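Local coordinates for protein response regulator (Caulobacter vibrioides, PDB 3T0Y) that probably acts through this sigma-factor-like domain as a phosphorylation-controlled sigma mimic that sequesters an anti-sigma factor in stress signalling, at residues Met15-Arg20 and Leu58-Asn63; Ala34-Gln39 and Ala76-Ser81; Thr110-Ala115 and Cys120-Val125. All coordinates share one frame; numbering follows the deposited sequence.

Contact 1: residues Met15-Arg20 and Leu58-Asn63; sequences MSLLAR and LVLDAN
L17 and L60 meet through one methyl each, CD1 of L17 lying 3.9 Å from CD1 of L60, and this pair is the packed part of a small contact. The L60 side chain is extended, with CD1 anti to CA (chi2 179°), so that this methyl is thrust out from the loop toward the helix start. L17 answers from across the line of approach: its first torsion sets CG beside the carbonyl carbon, CD1 is the branch that reaches L60, and the two side chains meet at a slant. L53 of helix 39-54 touches both leucines, while L60 also rests on A69 of helix 66-80. The exchange thus illustrates how a helical bundle closes at its end: in this sigma2-like part of the PhyR fold, the first short helix, 17-21, is joined to the loop connecting helices 39-54 and 66-80. L17 additionally packs on the backbone of another protein's chain, and L18 on an apolar side chain there.

Toward R20 the packing slackens. Its NE stays 4.5 Å from L60 CD1, in an oblique approach, and this buried nitrogen has no partner in the model. The guanidinium nevertheless has neighbours in its own segment: L17 CD1 lies at its edge in the plane, and S16 O sits 3.7 Å above one face, off its centre. S16 is also the N-cap of the helix, its OG taking a weak bond from A19 N. Farther along the loop, D61 OD1 accepts from N63 N in an Asx turn, well away from the leucines.

Contact 2: residues Ala34-Gln39 and Ala76-Ser81; sequences ALTGDQ and AIWLSS
L35 lays a methyl on the indole of W78, joining the C-terminal end of helix 25-36 to the last turns of helix 66-80 inside the all-helical, sigma-like fold of PhyR. The apolar interaction is a well-formed CH-pi contact. L35 CD2 stands almost on the normal of the five-membered ring, only 13° off it and 3.7 Å from the centroid. Its nearest ring atom is CE2 of W78, at 3.6 Å. Each side chain has CG anti to its own backbone N (chi1 175° for L35, 174° for W78), and the two extend head-on from their helices. T36 adds a second, less regular touch: its CG2 comes obliquely to the ring, 3.8 Å from W78 NE1, the methyl passing alongside the indole. The ring has further aromatic and charged company, Y45 meeting it edge-to-face and R92 by a cation-pi interaction, while R98 of the second subunit packs on it as well.

No hydrogen bond crosses between the two segments; the polar groups bond within their own segment or to other parts of the structure. With CG2 turned to the indole, T36 OG1 occupies the position between the backbone N and the carbonyl carbon and bonds back to A32 O. At L35 the carbonyl is claimed by R98 of the second subunit, and L35 packs on Q99 of that subunit. Beyond T36 the chain leaves the helix at G37, which has positive phi, and D38 N-caps the helix that follows, its OD2 also bonding T41 OG1. At the far end of the other segment, W78 O receives two donors from one residue, S81 N and, at 2.9 Å, S81 OG, a hydroxyl that also bonds to Y45 OH.

Contact 3: residues Thr110-Ala115 and Cys120-Val125; sequences TPTEAA and CDFGEV
V125 wedges its two methyls against P111, A114 and A115, packing the first helix of a helix-turn-helix, 111-118, against the start of the second, 122-140. This bihelical unit belongs to the sigma-like domain of PhyR and resembles the helix-turn-helix of the C-terminal sigma-factor domain, which there reads promoter DNA.

The bond to CB is directed toward the other helix, and from CB the valine divides into two arms with different tasks. CG1, anti to the backbone N (chi1 165°), comes to 3.9 Å from P111 O and also faces the side chains of P111 and A114 at longer range. CG2 presses more closely on the backbone, 3.6 Å from A115 CA, and reaches A115 CB at 3.9 Å. The small side chain of A115 is consistent with so close an approach to the main chain.

One turn earlier, F122 packs at the solvent-facing side. Its ring reaches back to the first turn of helix 111-118 because CG lies anti to the backbone N, and CE1 approaches P111 CB obliquely at 3.5 Å. T112 N stands near the plane of the ring, at its edge. The turn itself is tied by C120 N, which donates to A115 O over 3.2 Å in a nearly straight bond (161°).

Both helices are capped where they begin. T110 and E113 form a capping box: T110 OG1 accepts from E113 N, and E113 OE1 accepts from T110 N on the anti side of its carboxylate, with the donor tilted out of the carboxylate plane. D121 caps the second helix, its OD1 receiving E124 N at 3.0 Å, almost in line with its C-O bond.

From the N terminus, the chain passes through 15-20 and then 34-39 before either finds its partner. Contact 1 closes first, when the loop at 58-63 returns to helix 17-21; contact 2 follows, as the end of helix 66-80 reaches the end of helix 25-36. Their segments alternate, so these two closures cross and interlock the N-terminal helices, and they touch directly where L58 CD1 packs 3.7 Å from I77 CG2. Contact 3 comes later, in series, and is a short local closure within the helix-turn-helix. Its centre lies about 46 Å from that of contact 1, and the two lie on opposite sides of the chain's centre, with contact 2 near the middle.

Contact 1: residues Met15-Arg20 and Leu58-Asn63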
loop_
_atom_site.group_PDB
_atom_site.type_symbol
_atom_site.label_atom_id
_atom_site.label_comp_id
_atom_site.label_asym_id
_atom_site.label_seq_id
_atom_site.Cartn_x
_atom_site.Cartn_y
_atom_site.Cartn_z
HETATM N N MSE C 15 -31.323 -3.989 -7.419
HETATM C CA MSE C 15 -30.166 -3.651 -6.584
HETATM C C MSE C 15 -28.960 -3.198 -7.419
HETATM O O MSE C 15 -28.415 -3.958 -8.230
HETATM C CB MSE C 15 -29.777 -4.836 -5.684
HETATM C CG MSE C 15 -29.164 -4.432 -4.338
HETATM SE SE MSE C 15 -29.996 -5.374 -2.830
HETATM C CE MSE C 15 -29.249 -4.375 -1.334
ATOM N N SER C 16 -28.550 -1.950 -7.219
ATOM C CA SER C 16 -27.370 -1.416 -7.890
ATOM C C SER C 16 -26.103 -2.096 -7.377
ATOM O O SER C 16 -26.138 -2.886 -6.429
ATOM C CB SER C 16 -27.262 0.095 -7.677
ATOM O OG SER C 16 -27.173 0.410 -6.296
ATOM N N LEU C 17 -24.986 -1.779 -8.016
ATOM C CA LEU C 17 -23.696 -2.286 -7.593
ATOM C C LEU C 17 -23.429 -1.760 -6.193
ATOM O O LEU C 17 -23.066 -2.502 -5.281
ATOM C CB LEU C 17 -22.624 -1.784 -8.551
ATOM C CG LEU C 17 -21.399 -2.675 -8.711
ATOM C CD1 LEU C 17 -21.818 -4.105 -9.058
ATOM C CD2 LEU C 17 -20.482 -2.084 -9.772
ATOM N N LEU C 18 -23.632 -0.463 -6.034
ATOM C CA LEU C 18 -23.477 0.186 -4.745
ATOM C C LEU C 18 -24.282 -0.502 -3.643
ATOM O O LEU C 18 -23.846 -0.564 -2.498
ATOM C CB LEU C 18 -23.895 1.654 -4.849
ATOM C CG LEU C 18 -24.082 2.359 -3.504
ATOM C CD1 LEU C 18 -22.761 2.954 -3.034
ATOM C CD2 LEU C 18 -25.179 3.432 -3.601
ATOM N N ALA C 19 -25.453 -1.022 -3.986
ATOM C CA ALA C 19 -26.361 -1.544 -2.976
ATOM C C ALA C 19 -26.018 -2.985 -2.597
ATOM O O ALA C 19 -26.122 -3.379 -1.428
ATOM C CB ALA C 19 -27.805 -1.430 -3.463
ATOM N N ARG C 20 -25.610 -3.772 -3.586
ATOM C CA ARG C 20 -25.212 -5.146 -3.323
ATOM C C ARG C 20 -23.880 -5.225 -2.557
ATOM O O ARG C 20 -23.714 -6.097 -1.691
ATOM C CB ARG C 20 -25.122 -5.948 -4.626
ATOM C CG ARG C 20 -26.409 -6.638 -5.035
ATOM C CD ARG C 20 -26.213 -7.438 -6.320
ATOM N NE ARG C 20 -25.581 -6.646 -7.378
ATOM C CZ ARG C 20 -26.196 -6.226 -8.484
ATOM N NH1 ARG C 20 -27.472 -6.534 -8.699
ATOM N NH2 ARG C 20 -25.532 -5.504 -9.383
ATOM N N LEU C 58 -15.044 -5.813 -15.509
ATOM C CA LEU C 58 -15.217 -7.099 -14.844
ATOM C C LEU C 58 -16.587 -7.093 -14.193
ATOM O O LEU C 58 -17.091 -6.030 -13.807
ATOM C CB LEU C 58 -14.161 -7.292 -13.765
ATOM C CG LEU C 58 -12.706 -7.409 -14.200
ATOM C CD1 LEU C 58 -11.828 -7.493 -12.966
ATOM C CD2 LEU C 58 -12.499 -8.624 -15.112
ATOM N N VAL C 59 -17.182 -8.272 -14.065
ATOM C CA VAL C 59 -18.527 -8.388 -13.521
ATOM C C VAL C 59 -18.584 -9.425 -12.398
ATOM O O VAL C 59 -17.859 -10.417 -12.433
ATOM C CB VAL C 59 -19.540 -8.777 -14.623
ATOM C CG1 VAL C 59 -19.618 -7.688 -15.681
ATOM C CG2 VAL C 59 -19.145 -10.095 -15.266
ATOM N N LEU C 60 -19.436 -9.171 -11.407
ATOM C CA LEU C 60 -19.698 -10.116 -10.341
ATOM C C LEU C 60 -20.295 -11.379 -10.928
ATOM O O LEU C 60 -21.258 -11.303 -11.687
ATOM C CB LEU C 60 -20.681 -9.524 -9.330
ATOM C CG LEU C 60 -20.202 -8.233 -8.672
ATOM C CD1 LEU C 60 -21.243 -7.719 -7.718
ATOM C CD2 LEU C 60 -18.884 -8.463 -7.938
ATOM N N ASP C 61 -19.715 -12.530 -10.579
ATOM C CA ASP C 61 -20.214 -13.832 -10.998
ATOM C C ASP C 61 -21.608 -14.039 -10.406
ATOM O O ASP C 61 -21.825 -13.867 -9.201
ATOM C CB ASP C 61 -19.266 -14.929 -10.517
ATOM C CG ASP C 61 -19.297 -16.169 -11.394
ATOM O OD1 ASP C 61 -20.212 -17.004 -11.231
ATOM O OD2 ASP C 61 -18.389 -16.317 -12.239
ATOM N N ALA C 62 -22.559 -14.385 -11.257
ATOM C CA ALA C 62 -23.949 -14.534 -10.828
ATOM C C ALA C 62 -24.182 -15.779 -9.963
ATOM O O ALA C 62 -25.165 -15.858 -9.226
ATOM C CB ALA C 62 -24.874 -14.554 -12.041
ATOM N N ASN C 63 -23.280 -16.747 -10.070
ATOM C CA ASN C 63 -23.350 -17.955 -9.257
ATOM C C ASN C 63 -22.816 -17.776 -7.829
ATOM O O ASN C 63 -22.927 -18.691 -7.020
ATOM C CB ASN C 63 -22.595 -19.097 -9.936
ATOM C CG ASN C 63 -23.149 -19.422 -11.310
ATOM O OD1 ASN C 63 -24.355 -19.277 -11.560
ATOM N ND2 ASN C 63 -22.275 -19.859 -12.214
#

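Contact 2: residues Ala34-Gln39 and Ala76-Ser81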
loop_
_atom_site.group_PDB
_atom_site.type_symbol
_atom_site.label_atom_id
_atom_site.label_comp_id
_atom_site.label_asym_id
_atom_site.label_seq_id
_atom_site.Cartn_x
_atom_site.Cartn_y
_atom_site.Cartn_z
ATOM N N ALA C 34 -4.680 -6.822 5.265
ATOM C CA ALA C 34 -3.935 -7.936 5.824
ATOM C C ALA C 34 -3.070 -8.564 4.735
ATOM O O ALA C 34 -1.959 -9.034 5.004
ATOM C CB ALA C 34 -4.891 -8.963 6.418
ATOM N N LEU C 35 -3.583 -8.571 3.505
ATOM C CA LEU C 35 -2.902 -9.244 2.406
ATOM C C LEU C 35 -1.736 -8.431 1.909
ATOM O O LEU C 35 -0.676 -8.988 1.640
ATOM C CB LEU C 35 -3.859 -9.542 1.241
ATOM C CG LEU C 35 -3.237 -10.138 -0.034
ATOM C CD1 LEU C 35 -2.848 -11.630 0.161
ATOM C CD2 LEU C 35 -4.168 -9.992 -1.234
ATOM N N THR C 36 -1.905 -7.111 1.826
ATOM C CA THR C 36 -0.939 -6.287 1.114
ATOM C C THR C 36 -0.039 -5.402 1.997
ATOM O O THR C 36 0.886 -4.771 1.491
ATOM C CB THR C 36 -1.633 -5.394 0.081
ATOM O OG1 THR C 36 -2.343 -4.365 0.772
ATOM C CG2 THR C 36 -2.604 -6.214 -0.787
ATOM N N GLY C 37 -0.312 -5.345 3.299
ATOM C CA GLY C 37 0.653 -4.786 4.219
ATOM C C GLY C 37 0.262 -3.577 5.028
ATOM O O GLY C 37 0.812 -3.367 6.113
ATOM N N ASP C 38 -0.640 -2.767 4.487
ATOM C CA ASP C 38 -1.186 -1.622 5.203
ATOM C C ASP C 38 -2.472 -1.136 4.529
ATOM O O ASP C 38 -2.840 -1.618 3.445
ATOM C CB ASP C 38 -0.152 -0.488 5.345
ATOM C CG ASP C 38 0.189 0.188 4.014
ATOM O OD1 ASP C 38 1.095 1.053 4.006
ATOM O OD2 ASP C 38 -0.438 -0.126 2.984
ATOM N N GLN C 39 -3.155 -0.188 5.173
ATOM C CA GLN C 39 -4.476 0.234 4.717
ATOM C C GLN C 39 -4.392 1.022 3.419
ATOM O O GLN C 39 -5.278 0.924 2.577
ATOM C CB GLN C 39 -5.190 1.069 5.791
ATOM C CG GLN C 39 -6.716 1.060 5.663
ATOM C CD GLN C 39 -7.302 -0.358 5.777
ATOM O OE1 GLN C 39 -7.370 -0.929 6.875
ATOM N NE2 GLN C 39 -7.711 -0.936 4.632
ATOM N N ALA C 76 -8.563 -11.041 -8.533
ATOM C CA ALA C 76 -8.198 -11.017 -9.944
ATOM C C ALA C 76 -7.394 -9.774 -10.310
ATOM O O ALA C 76 -6.421 -9.853 -11.068
ATOM C CB ALA C 76 -9.442 -11.096 -10.813
ATOM N N ILE C 77 -7.798 -8.621 -9.796
ATOM C CA ILE C 77 -7.063 -7.410 -10.133
ATOM C C ILE C 77 -5.779 -7.371 -9.315
ATOM O O ILE C 77 -4.768 -6.869 -9.773
ATOM C CB ILE C 77 -7.898 -6.104 -9.971
ATOM C CG1 ILE C 77 -8.353 -5.909 -8.525
ATOM C CG2 ILE C 77 -9.095 -6.085 -10.927
ATOM C CD1 ILE C 77 -7.320 -5.229 -7.665
ATOM N N TRP C 78 -5.820 -7.920 -8.106
ATOM C CA TRP C 78 -4.624 -7.966 -7.272
ATOM C C TRP C 78 -3.550 -8.794 -7.953
ATOM O O TRP C 78 -2.392 -8.387 -8.070
ATOM C CB TRP C 78 -4.933 -8.575 -5.906
ATOM C CG TRP C 78 -3.706 -8.765 -5.097
ATOM C CD1 TRP C 78 -2.998 -7.801 -4.447
ATOM C CD2 TRP C 78 -3.030 -9.998 -4.848
ATOM N NE1 TRP C 78 -1.907 -8.356 -3.813
ATOM C CE2 TRP C 78 -1.911 -9.707 -4.035
ATOM C CE3 TRP C 78 -3.257 -11.322 -5.235
ATOM C CZ2 TRP C 78 -1.014 -10.692 -3.612
ATOM C CZ3 TRP C 78 -2.379 -12.298 -4.803
ATOM C CH2 TRP C 78 -1.267 -11.975 -3.995
ATOM N N LEU C 79 -3.966 -9.967 -8.397
ATOM C CA LEU C 79 -3.116 -10.893 -9.112
ATOM C C LEU C 79 -2.476 -10.223 -10.316
ATOM O O LEU C 79 -1.255 -10.229 -10.466
ATOM C CB LEU C 79 -3.971 -12.064 -9.592
ATOM C CG LEU C 79 -3.243 -13.384 -9.751
ATOM C CD1 LEU C 79 -2.453 -13.661 -8.483
ATOM C CD2 LEU C 79 -4.241 -14.487 -10.028
ATOM N N SER C 80 -3.315 -9.641 -11.168
ATOM C CA SER C 80 -2.872 -9.028 -12.419
ATOM C C SER C 80 -2.037 -7.743 -12.258
ATOM O O SER C 80 -1.543 -7.188 -13.242
ATOM C CB SER C 80 -4.084 -8.713 -13.302
ATOM O OG SER C 80 -4.648 -7.453 -12.957
ATOM N N SER C 81 -1.892 -7.251 -11.034
ATOM C CA SER C 81 -1.158 -6.008 -10.848
ATOM C C SER C 81 0.347 -6.241 -11.030
ATOM O O SER C 81 1.090 -5.307 -11.311
ATOM C CB SER C 81 -1.498 -5.338 -9.500
ATOM O OG SER C 81 -0.803 -5.941 -8.420
#

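Contact 3: residues Thr110-Ala115 and Cys120-Val125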
loop_
_atom_site.group_PDB
_atom_site.type_symbol
_atom_site.label_atom_id
_atom_site.label_comp_id
_atom_site.label_asym_id
_atom_site.label_seq_id
_atom_site.Cartn_x
_atom_site.Cartn_y
_atom_site.Cartn_z
ATOM N N THR C 110 20.907 8.339 -0.465
ATOM C CA THR C 110 21.827 7.246 -0.187
ATOM C C THR C 110 21.159 6.388 0.859
ATOM O O THR C 110 20.257 6.860 1.557
ATOM C CB THR C 110 23.176 7.751 0.333
ATOM O OG1 THR C 110 22.984 8.444 1.575
ATOM C CG2 THR C 110 23.796 8.708 -0.671
ATOM N N PRO C 111 21.573 5.115 0.958
ATOM C CA PRO C 111 21.040 4.263 2.016
ATOM C C PRO C 111 21.160 4.902 3.407
ATOM O O PRO C 111 20.274 4.697 4.232
ATOM C CB PRO C 111 21.897 2.996 1.904
ATOM C CG PRO C 111 22.239 2.935 0.463
ATOM C CD PRO C 111 22.424 4.369 0.022
ATOM N N THR C 112 22.229 5.643 3.671
ATOM C CA THR C 112 22.402 6.289 4.979
ATOM C C THR C 112 21.314 7.340 5.164
ATOM O O THR C 112 20.710 7.462 6.230
ATOM C CB THR C 112 23.761 7.017 5.093
ATOM O OG1 THR C 112 24.826 6.067 5.087
ATOM C CG2 THR C 112 23.828 7.857 6.374
ATOM N N GLU C 113 21.076 8.117 4.121
ATOM C CA GLU C 113 20.064 9.154 4.216
ATOM C C GLU C 113 18.695 8.481 4.376
ATOM O O GLU C 113 17.864 8.936 5.149
ATOM C CB GLU C 113 20.097 10.050 2.975
ATOM C CG GLU C 113 21.294 10.965 2.922
ATOM C CD GLU C 113 21.450 11.662 1.579
ATOM O OE1 GLU C 113 20.984 11.129 0.557
ATOM O OE2 GLU C 113 22.042 12.760 1.541
ATOM N N ALA C 114 18.473 7.376 3.670
ATOM C CA ALA C 114 17.185 6.677 3.772
ATOM C C ALA C 114 16.958 6.188 5.208
ATOM O O ALA C 114 15.842 6.185 5.704
ATOM C CB ALA C 114 17.106 5.517 2.774
ATOM N N ALA C 115 18.038 5.806 5.872
ATOM C CA ALA C 115 17.996 5.398 7.272
ATOM C C ALA C 115 17.527 6.546 8.152
ATOM O O ALA C 115 16.695 6.354 9.033
ATOM C CB ALA C 115 19.389 4.908 7.731
ATOM N N CYS C 120 15.427 4.412 11.276
ATOM C CA CYS C 120 15.673 3.030 11.622
ATOM C C CYS C 120 17.161 2.828 11.393
ATOM O O CYS C 120 17.815 3.684 10.799
ATOM C CB CYS C 120 14.884 2.114 10.700
ATOM S SG CYS C 120 15.554 2.101 9.013
ATOM N N ASP C 121 17.711 1.715 11.850
ATOM C CA ASP C 121 19.146 1.511 11.678
ATOM C C ASP C 121 19.502 1.069 10.246
ATOM O O ASP C 121 18.622 0.811 9.430
ATOM C CB ASP C 121 19.711 0.589 12.761
ATOM C CG ASP C 121 19.324 -0.857 12.564
ATOM O OD1 ASP C 121 19.455 -1.377 11.430
ATOM O OD2 ASP C 121 18.906 -1.481 13.559
ATOM N N PHE C 122 20.789 1.026 9.938
ATOM C CA PHE C 122 21.229 0.861 8.559
ATOM C C PHE C 122 20.950 -0.529 8.030
ATOM O O PHE C 122 20.570 -0.690 6.875
ATOM C CB PHE C 122 22.734 1.167 8.426
ATOM C CG PHE C 122 23.253 1.000 7.038
ATOM C CD1 PHE C 122 23.009 1.964 6.071
ATOM C CD2 PHE C 122 23.958 -0.136 6.681
ATOM C CE1 PHE C 122 23.479 1.800 4.772
ATOM C CE2 PHE C 122 24.418 -0.309 5.381
ATOM C CZ PHE C 122 24.175 0.654 4.430
ATOM N N GLY C 123 21.172 -1.542 8.864
ATOM C CA GLY C 123 20.987 -2.923 8.438
ATOM C C GLY C 123 19.543 -3.168 8.061
ATOM O O GLY C 123 19.251 -3.858 7.085
ATOM N N GLU C 124 18.638 -2.574 8.835
ATOM C CA GLU C 124 17.210 -2.651 8.546
ATOM C C GLU C 124 16.952 -2.085 7.147
ATOM O O GLU C 124 16.213 -2.666 6.354
ATOM C CB GLU C 124 16.420 -1.882 9.610
ATOM C CG GLU C 124 14.943 -1.672 9.315
ATOM C CD GLU C 124 14.107 -2.951 9.397
ATOM O OE1 GLU C 124 14.690 -4.063 9.359
ATOM O OE2 GLU C 124 12.856 -2.844 9.488
ATOM N N VAL C 125 17.589 -0.962 6.828
ATOM C CA VAL C 125 17.413 -0.370 5.505
ATOM C C VAL C 125 17.891 -1.263 4.356
ATOM O O VAL C 125 17.208 -1.365 3.339
ATOM C CB VAL C 125 18.105 1.005 5.390
ATOM C CG1 VAL C 125 18.214 1.421 3.919
ATOM C CG2 VAL C 125 17.322 2.017 6.173
#